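Local coordinates for glutathione S-transferase 2 (Onchocerca volvulus, PDB 1TU8), which conjugates glutathione to electrophilic compounds with release of a halide anion and appears central to the parasite's detoxification system, at residues 4-9 with 48-53. Numbering follows the deposited sequence.
Sequences KLTYFS and GQLPCL. With GTX (S-hexylglutathione), chain E.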
loop_
_atom_site.group_PDB
_atom_site.type_symbol
_atom_site.label_atom_id
_atom_site.label_comp_id
_atom_site.label_asym_id
_atom_site.label_seq_id
_atom_site.Cartn_x
_atom_site.Cartn_y
_atom_site.Cartn_z
ATOM N N LYS A 4 -7.929 -19.878 5.975
ATOM C CA LYS A 4 -8.981 -19.133 6.672
ATOM C C LYS A 4 -8.751 -17.628 6.519
ATOM O O LYS A 4 -7.680 -17.123 6.852
ATOM C CB LYS A 4 -9.032 -19.491 8.165
ATOM C CG LYS A 4 -10.027 -18.654 8.967
ATOM C CD LYS A 4 -10.421 -19.309 10.301
ATOM C CE LYS A 4 -9.364 -19.098 11.371
ATOM N NZ LYS A 4 -9.718 -19.824 12.641
ATOM N N LEU A 5 -9.762 -16.923 6.021
ATOM C CA LEU A 5 -9.705 -15.476 5.893
ATOM C C LEU A 5 -10.582 -14.847 6.952
ATOM O O LEU A 5 -11.808 -14.952 6.897
ATOM C CB LEU A 5 -10.175 -15.033 4.514
ATOM C CG LEU A 5 -9.981 -13.556 4.197
ATOM C CD1 LEU A 5 -8.492 -13.234 4.119
ATOM C CD2 LEU A 5 -10.688 -13.221 2.903
ATOM N N THR A 6 -9.946 -14.184 7.904
ATOM C CA THR A 6 -10.646 -13.534 8.996
ATOM C C THR A 6 -10.788 -12.045 8.705
ATOM O O THR A 6 -9.797 -11.340 8.537
ATOM C CB THR A 6 -9.873 -13.775 10.290
ATOM O OG1 THR A 6 -9.863 -15.184 10.581
ATOM C CG2 THR A 6 -10.553 -13.120 11.473
ATOM N N TYR A 7 -12.032 -11.591 8.619
ATOM C CA TYR A 7 -12.346 -10.175 8.439
ATOM C C TYR A 7 -13.734 -9.885 9.007
ATOM O O TYR A 7 -14.432 -10.785 9.482
ATOM C CB TYR A 7 -12.291 -9.812 6.954
ATOM C CG TYR A 7 -12.328 -8.323 6.655
ATOM C CD1 TYR A 7 -13.338 -7.779 5.870
ATOM C CD2 TYR A 7 -11.339 -7.460 7.143
ATOM C CE1 TYR A 7 -13.375 -6.425 5.582
ATOM C CE2 TYR A 7 -11.374 -6.090 6.865
ATOM C CZ TYR A 7 -12.399 -5.586 6.075
ATOM O OH TYR A 7 -12.458 -4.245 5.769
ATOM N N PHE A 8 -14.121 -8.618 8.975
ATOM C CA PHE A 8 -15.465 -8.206 9.347
ATOM C C PHE A 8 -16.477 -8.676 8.312
ATOM O O PHE A 8 -16.108 -9.096 7.214
ATOM C CB PHE A 8 -15.500 -6.688 9.554
ATOM C CG PHE A 8 -14.642 -6.246 10.694
ATOM C CD1 PHE A 8 -13.375 -5.722 10.469
ATOM C CD2 PHE A 8 -15.070 -6.430 12.006
ATOM C CE1 PHE A 8 -12.560 -5.352 11.530
ATOM C CE2 PHE A 8 -14.264 -6.059 13.069
ATOM C CZ PHE A 8 -13.000 -5.521 12.828
ATOM N N SER A 9 -17.755 -8.619 8.676
ATOM C CA SER A 9 -18.837 -9.137 7.840
ATOM C C SER A 9 -19.281 -8.064 6.846
ATOM O O SER A 9 -20.442 -7.658 6.805
ATOM C CB SER A 9 -19.994 -9.634 8.730
ATOM O OG SER A 9 -20.704 -10.677 8.084
ATOM N N GLY A 48 -2.887 -5.490 15.142
ATOM C CA GLY A 48 -4.164 -5.327 15.813
ATOM C C GLY A 48 -5.343 -5.109 14.880
ATOM O O GLY A 48 -6.350 -4.524 15.274
ATOM N N GLN A 49 -5.219 -5.582 13.641
ATOM C CA GLN A 49 -6.209 -5.301 12.603
ATOM C C GLN A 49 -6.408 -6.472 11.650
ATOM O O GLN A 49 -5.593 -7.392 11.593
ATOM C CB GLN A 49 -5.799 -4.051 11.812
ATOM C CG GLN A 49 -5.955 -2.763 12.611
ATOM C CD GLN A 49 -6.077 -1.517 11.750
ATOM O OE1 GLN A 49 -6.969 -0.690 11.967
ATOM N NE2 GLN A 49 -5.186 -1.372 10.782
ATOM N N LEU A 50 -7.513 -6.404 10.915
ATOM C CA LEU A 50 -7.912 -7.393 9.918
ATOM C C LEU A 50 -7.957 -6.713 8.544
ATOM O O LEU A 50 -8.062 -5.479 8.486
ATOM C CB LEU A 50 -9.295 -7.927 10.281
ATOM C CG LEU A 50 -9.425 -8.580 11.657
ATOM C CD1 LEU A 50 -10.869 -9.004 11.886
ATOM C CD2 LEU A 50 -8.489 -9.777 11.777
ATOM N N PRO A 51 -7.896 -7.454 7.431
ATOM C CA PRO A 51 -7.953 -8.925 7.353
ATOM C C PRO A 51 -6.691 -9.703 7.749
ATOM O O PRO A 51 -5.593 -9.152 7.811
ATOM C CB PRO A 51 -8.249 -9.165 5.865
ATOM C CG PRO A 51 -7.609 -7.987 5.159
ATOM C CD PRO A 51 -7.792 -6.835 6.098
ATOM N N CYS A 52 -6.889 -10.991 8.023
ATOM C CA CYS A 52 -5.822 -11.950 8.296
ATOM C C CYS A 52 -6.065 -13.195 7.470
ATOM O O CYS A 52 -7.165 -13.735 7.492
ATOM C CB CYS A 52 -5.804 -12.339 9.767
ATOM S SG CYS A 52 -4.412 -13.400 10.201
ATOM N N LEU A 53 -5.050 -13.647 6.731
ATOM C CA LEU A 53 -5.102 -14.937 6.070
ATOM C C LEU A 53 -4.223 -15.911 6.827
ATOM O O LEU A 53 -3.029 -15.682 6.972
ATOM C CB LEU A 53 -4.630 -14.827 4.623
ATOM C CG LEU A 53 -4.648 -16.146 3.839
ATOM C CD1 LEU A 53 -6.073 -16.551 3.474
ATOM C CD2 LEU A 53 -3.764 -16.079 2.598
HETATM N N1 GTX E . -3.439 -1.455 5.804
HETATM C CA1 GTX E . -4.250 -2.463 6.472
HETATM C C1 GTX E . -4.638 -3.496 5.453
HETATM O O11 GTX E . -4.670 -3.163 4.200
HETATM O O12 GTX E . -4.948 -4.721 5.794
HETATM C CB1 GTX E . -5.476 -1.786 7.078
HETATM C CG1 GTX E . -6.254 -2.726 7.999
HETATM C CD1 GTX E . -7.469 -2.040 8.585
HETATM O OE1 GTX E . -7.650 -0.666 8.441
HETATM N N2 GTX E . -8.321 -2.820 9.253
HETATM C CA2 GTX E . -9.533 -2.351 9.904
HETATM C C2 GTX E . -9.621 -2.868 11.309
HETATM O O2 GTX E . -9.134 -4.146 11.631
HETATM C CB2 GTX E . -10.742 -2.866 9.134
HETATM S SG2 GTX E . -10.752 -2.251 7.435
HETATM C C1S GTX E . -11.711 -0.762 7.824
HETATM C C2S GTX E . -13.222 -0.953 7.646
HETATM C C3S GTX E . -13.833 -1.719 8.814
HETATM C C4S GTX E . -15.296 -1.376 9.072
HETATM C C5S GTX E . -15.831 -2.208 10.237
HETATM C C6S GTX E . -15.269 -1.748 11.579
HETATM N N3 GTX E . -10.156 -2.060 12.214
HETATM C CA3 GTX E . -10.552 -2.554 13.525
HETATM C C3 GTX E . -9.701 -1.962 14.619
HETATM O O31 GTX E . -9.965 -2.238 15.868
HETATM O O32 GTX E . -8.691 -1.172 14.343
#
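Thr6 and Cys52 form a hydrogen-bonded antiparallel pair where strands 3-8 and 52-55 meet in the thioredoxin-like N-terminal domain of this pi-class transferase. Two backbone bonds join them: Thr6 N to Cys52 O at 2.8 Å, and Cys52 N to Thr6 O at 3.0 Å. Leu5 and Leu53 follow as a non-hydrogen-bonded pair, their CD1 methyls meeting on the sheet face packed by helices 15-23 and 63-73.

Beyond the paired residues, the cis peptide bond before Pro51, a hallmark of the thioredoxin fold, turns the backbone of Leu50 to S-hexylglutathione. Leu50 N donates to ligand O2 (2.9 Å, 170° at the hydrogen), and Leu50 O accepts from ligand N2 (2.8 Å), so the ligand's cysteinyl part is held like an added antiparallel strand.

The Tyr7 ring lies alongside Pro51, CE2 3.7 Å from CD, with the carbonyl carbon of Leu50 at its edge. Leu50 CD1 makes a CH-pi contact over one face of the Phe8 ring, 4.3 Å from its centroid, while ligand C5S of the hexyl chain lies over the rim of the opposite face.

The Tyr7 side chain, swung away from its own backbone N (chi1 -169°), carries a hydroxyl that is hydrogen-bonded to Leu13 N and reaches the thioether, its OH 3.1 Å from ligand SG2.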